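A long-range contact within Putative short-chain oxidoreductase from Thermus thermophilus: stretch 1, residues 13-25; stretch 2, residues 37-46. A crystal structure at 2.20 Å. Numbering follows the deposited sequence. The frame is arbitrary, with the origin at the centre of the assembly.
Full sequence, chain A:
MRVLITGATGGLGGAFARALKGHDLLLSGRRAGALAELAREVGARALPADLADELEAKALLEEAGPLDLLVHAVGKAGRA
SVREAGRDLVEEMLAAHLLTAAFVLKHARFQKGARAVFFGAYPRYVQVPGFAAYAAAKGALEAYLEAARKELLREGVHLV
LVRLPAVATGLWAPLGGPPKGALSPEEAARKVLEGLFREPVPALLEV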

# COMPACT_ATOMS: atom_id res chain seq x y z
N GLY A 13 13.55 -5.78 16.70
CA GLY A 13 14.33 -4.61 17.07
C GLY A 13 15.28 -4.87 18.23
O GLY A 13 16.43 -4.43 18.21
N GLY A 14 14.78 -5.58 19.24
CA GLY A 14 15.59 -5.91 20.40
C GLY A 14 16.76 -6.82 20.03
O GLY A 14 17.86 -6.67 20.56
N ALA A 15 16.51 -7.77 19.13
CA ALA A 15 17.55 -8.70 18.69
C ALA A 15 18.63 -7.93 17.93
O ALA A 15 19.81 -8.19 18.11
CB ALA A 15 16.96 -9.78 17.80
N PHE A 16 18.20 -7.00 17.08
CA PHE A 16 19.15 -6.19 16.32
C PHE A 16 19.96 -5.31 17.28
O PHE A 16 21.16 -5.15 17.09
CB PHE A 16 18.42 -5.29 15.32
CG PHE A 16 18.10 -5.97 14.02
CD1 PHE A 16 19.11 -6.24 13.10
CD2 PHE A 16 16.80 -6.35 13.72
CE1 PHE A 16 18.82 -6.87 11.89
CE2 PHE A 16 16.50 -6.99 12.51
CZ PHE A 16 17.51 -7.25 11.59
N ALA A 17 19.30 -4.76 18.29
CA ALA A 17 19.97 -3.89 19.25
C ALA A 17 21.09 -4.63 20.00
O ALA A 17 22.19 -4.11 20.13
CB ALA A 17 18.96 -3.32 20.25
N ARG A 18 20.79 -5.84 20.48
CA ARG A 18 21.79 -6.62 21.20
C ARG A 18 22.89 -7.10 20.27
O ARG A 18 24.04 -7.20 20.68
CB ARG A 18 21.13 -7.80 21.91
CG ARG A 18 20.17 -7.37 23.01
CD ARG A 18 19.60 -8.54 23.78
NE ARG A 18 18.84 -8.06 24.94
CZ ARG A 18 17.53 -7.79 24.92
NH1 ARG A 18 16.82 -7.97 23.82
NH2 ARG A 18 16.95 -7.33 26.02
N ALA A 19 22.55 -7.38 19.02
CA ALA A 19 23.53 -7.85 18.05
C ALA A 19 24.47 -6.75 17.58
O ALA A 19 25.57 -7.02 17.11
CB ALA A 19 22.82 -8.47 16.84
N LEU A 20 24.04 -5.50 17.73
CA LEU A 20 24.84 -4.36 17.28
C LEU A 20 25.32 -3.44 18.40
O LEU A 20 25.81 -2.34 18.13
CB LEU A 20 24.02 -3.55 16.27
CG LEU A 20 23.63 -4.28 14.98
CD1 LEU A 20 22.46 -3.59 14.29
CD2 LEU A 20 24.84 -4.34 14.05
N LYS A 21 25.22 -3.89 19.65
CA LYS A 21 25.62 -3.06 20.78
C LYS A 21 27.04 -2.48 20.76
O LYS A 21 27.32 -1.50 21.45
CB LYS A 21 25.37 -3.80 22.10
CG LYS A 21 26.15 -5.09 22.27
CD LYS A 21 26.07 -5.57 23.71
CE LYS A 21 26.59 -4.50 24.67
NZ LYS A 21 26.61 -4.94 26.10
N GLY A 22 27.94 -3.08 19.99
CA GLY A 22 29.29 -2.53 19.95
C GLY A 22 29.41 -1.23 19.15
O GLY A 22 30.47 -0.61 19.14
N HIS A 23 28.33 -0.81 18.51
CA HIS A 23 28.34 0.40 17.67
C HIS A 23 27.82 1.66 18.37
O HIS A 23 27.48 1.63 19.55
CB HIS A 23 27.51 0.14 16.41
CG HIS A 23 28.09 -0.91 15.52
ND1 HIS A 23 29.08 -0.65 14.60
CD2 HIS A 23 27.86 -2.24 15.45
CE1 HIS A 23 29.44 -1.77 14.01
NE2 HIS A 23 28.71 -2.76 14.51
N ASP A 24 27.79 2.77 17.63
CA ASP A 24 27.26 4.04 18.13
C ASP A 24 25.78 3.84 17.83
O ASP A 24 25.28 4.19 16.76
CB ASP A 24 27.81 5.21 17.32
CG ASP A 24 27.14 6.53 17.67
OD1 ASP A 24 27.37 7.53 16.95
OD2 ASP A 24 26.37 6.59 18.66
N LEU A 25 25.09 3.26 18.81
CA LEU A 25 23.68 2.89 18.66
C LEU A 25 22.61 3.84 19.20
O LEU A 25 22.71 4.35 20.32
CB LEU A 25 23.51 1.51 19.29
CG LEU A 25 22.34 0.59 18.96
CD1 LEU A 25 22.29 0.32 17.47
CD2 LEU A 25 22.52 -0.71 19.74
N GLU A 37 15.41 1.06 29.24
CA GLU A 37 16.13 -0.04 29.87
C GLU A 37 16.98 -0.82 28.87
O GLU A 37 18.11 -1.22 29.20
CB GLU A 37 15.15 -0.99 30.57
CG GLU A 37 15.83 -2.20 31.28
CD GLU A 37 17.00 -1.79 32.18
OE1 GLU A 37 16.80 -0.97 33.10
OE2 GLU A 37 18.14 -2.29 31.96
N LEU A 38 16.45 -1.04 27.67
CA LEU A 38 17.21 -1.75 26.64
C LEU A 38 18.40 -0.90 26.24
O LEU A 38 19.53 -1.39 26.14
CB LEU A 38 16.33 -2.02 25.40
CG LEU A 38 17.05 -2.63 24.19
CD1 LEU A 38 17.63 -3.99 24.57
CD2 LEU A 38 16.08 -2.78 23.03
N ALA A 39 18.15 0.39 26.01
CA ALA A 39 19.22 1.31 25.62
C ALA A 39 20.33 1.29 26.67
O ALA A 39 21.51 1.24 26.33
CB ALA A 39 18.66 2.72 25.46
N ARG A 40 19.96 1.32 27.94
CA ARG A 40 20.93 1.30 29.03
C ARG A 40 21.70 -0.02 29.03
O ARG A 40 22.92 -0.04 29.18
CB ARG A 40 20.22 1.46 30.38
CG ARG A 40 21.15 1.42 31.58
CD ARG A 40 20.36 1.33 32.88
NE ARG A 40 21.23 1.16 34.04
CZ ARG A 40 20.79 0.86 35.26
NH1 ARG A 40 21.65 0.73 36.26
NH2 ARG A 40 19.49 0.68 35.48
N GLU A 41 20.97 -1.12 28.85
CA GLU A 41 21.57 -2.45 28.82
C GLU A 41 22.64 -2.57 27.73
O GLU A 41 23.68 -3.17 27.95
CB GLU A 41 20.50 -3.50 28.57
CG GLU A 41 21.04 -4.93 28.44
CD GLU A 41 20.03 -5.87 27.79
OE1 GLU A 41 18.84 -5.81 28.17
OE2 GLU A 41 20.44 -6.66 26.91
N VAL A 42 22.37 -1.99 26.56
CA VAL A 42 23.33 -2.09 25.46
C VAL A 42 24.19 -0.84 25.25
O VAL A 42 24.92 -0.76 24.27
CB VAL A 42 22.62 -2.45 24.14
CG1 VAL A 42 21.91 -3.77 24.30
CG2 VAL A 42 21.63 -1.35 23.75
N GLY A 43 24.10 0.12 26.16
CA GLY A 43 24.90 1.33 26.03
C GLY A 43 24.51 2.22 24.86
O GLY A 43 25.36 2.91 24.29
N ALA A 44 23.23 2.21 24.51
CA ALA A 44 22.74 3.03 23.41
C ALA A 44 22.00 4.28 23.90
O ALA A 44 21.81 4.48 25.10
CB ALA A 44 21.82 2.21 22.51
N ARG A 45 21.60 5.11 22.95
CA ARG A 45 20.84 6.31 23.27
C ARG A 45 19.36 6.02 23.03
O ARG A 45 19.02 5.44 22.00
CB ARG A 45 21.30 7.48 22.40
CG ARG A 45 22.54 8.16 22.93
CD ARG A 45 22.94 9.28 22.02
NE ARG A 45 23.63 8.79 20.84
CZ ARG A 45 23.80 9.50 19.73
NH1 ARG A 45 23.32 10.74 19.67
NH2 ARG A 45 24.46 9.00 18.70
N ALA A 46 18.51 6.38 23.98
CA ALA A 46 17.07 6.16 23.86
C ALA A 46 16.34 7.43 23.43
O ALA A 46 16.40 8.45 24.11
CB ALA A 46 16.50 5.67 25.20
O HOH W 1 25.63 0.29 22.15
O HOH W 2 26.21 3.02 21.45
O HOH W 3 24.76 6.23 20.77

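Two helix-to-strand segments laid side by side illustrate a recurrent principle of α/β folds: apolar side chains fill the space between neighbouring helices, charged pairs close the exposed margin, and backbone hydrogen bonding with ordered water takes over where the chains pass into strands. In this putative oxidoreductase, helix 13-19 and helix 37-42 run in nearly the same direction, at 21° to one another, with a closest axial approach of 10.2 Å. The chains then converge, the CA-CA separation falling from 7.7 Å at Gly14 and Leu38 to 5.3 Å at Lys21 and Val42 and 4.8 Å at Leu25 and Ala44.

Stretch 2 first engages its partner through Leu38, whose CA-to-CB bond points toward stretch 1. Its CD2 lies 4.1 Å from Gly14 CA and 4.0 Å from Ala17 CB, so the leucine packs on a patch of helix made smooth by a glycine and an alanine. An ideal CB on Gly14 would stand 4.3 Å from that same CD2. The other methyl, Leu38 CD1, sits 3.7 Å from Arg18 NH2 and covers one face of the guanidinium. Such a contact suits arginine, which can offer a flat face to a hydrocarbon while its N-H groups remain free in the plane.

Those groups are used by Glu41, one helical turn on. Arg18 NE donates to Glu41 OE2 at 2.9 Å, and Arg18 NH2 donates to Glu41 OE1 at 3.2 Å, giving a two-pronged salt bridge at the edge of the guanidinium. Although the CA-to-CB bond of Arg18 points sideways, its long, extended side chain brings the charge to the carboxylate.

Val42 loses more surface to stretch 1 than any other residue of stretch 2. Its CB is 3.7 Å from Lys21 CB, and its CG2 is 4.2 Å from Leu25 CD2, so the branched side chain spans the loop and the beginning of the strand. Here the lysine contributes its aliphatic portion to the packing. Water 1 bridges the backbones nearby, 2.6 Å from Lys21 O and 2.5 Å from Val42 O.

Gly43 leaves the helical conformation with positive phi, a geometry that favours glycine, in a Schellman motif that redirects the chain. Its carbonyl also meets stretch 1 through solvent: water 2 lies 3.0 Å from Gly43 O and 2.7 Å from His23 O, and accepts a hydrogen bond from Leu25 N at 2.9 Å. Ala44 then turns its methyl toward stretch 1, with Ala44 CB 3.7 Å from Leu25 CB.

At Arg45 the contact becomes strand-like. Arg45 N donates to Leu25 O at 3.0 Å with a nearly straight N-H···O angle of 164°. The side chain adds a salt bridge, Arg45 NH2 to Asp24 OD2 at 3.1 Å. Water 3 joins the two arrangements: it accepts from Arg45 NE at 2.8 Å and donates to Asp24 OD2 at 2.7 Å and Leu25 O at 2.8 Å.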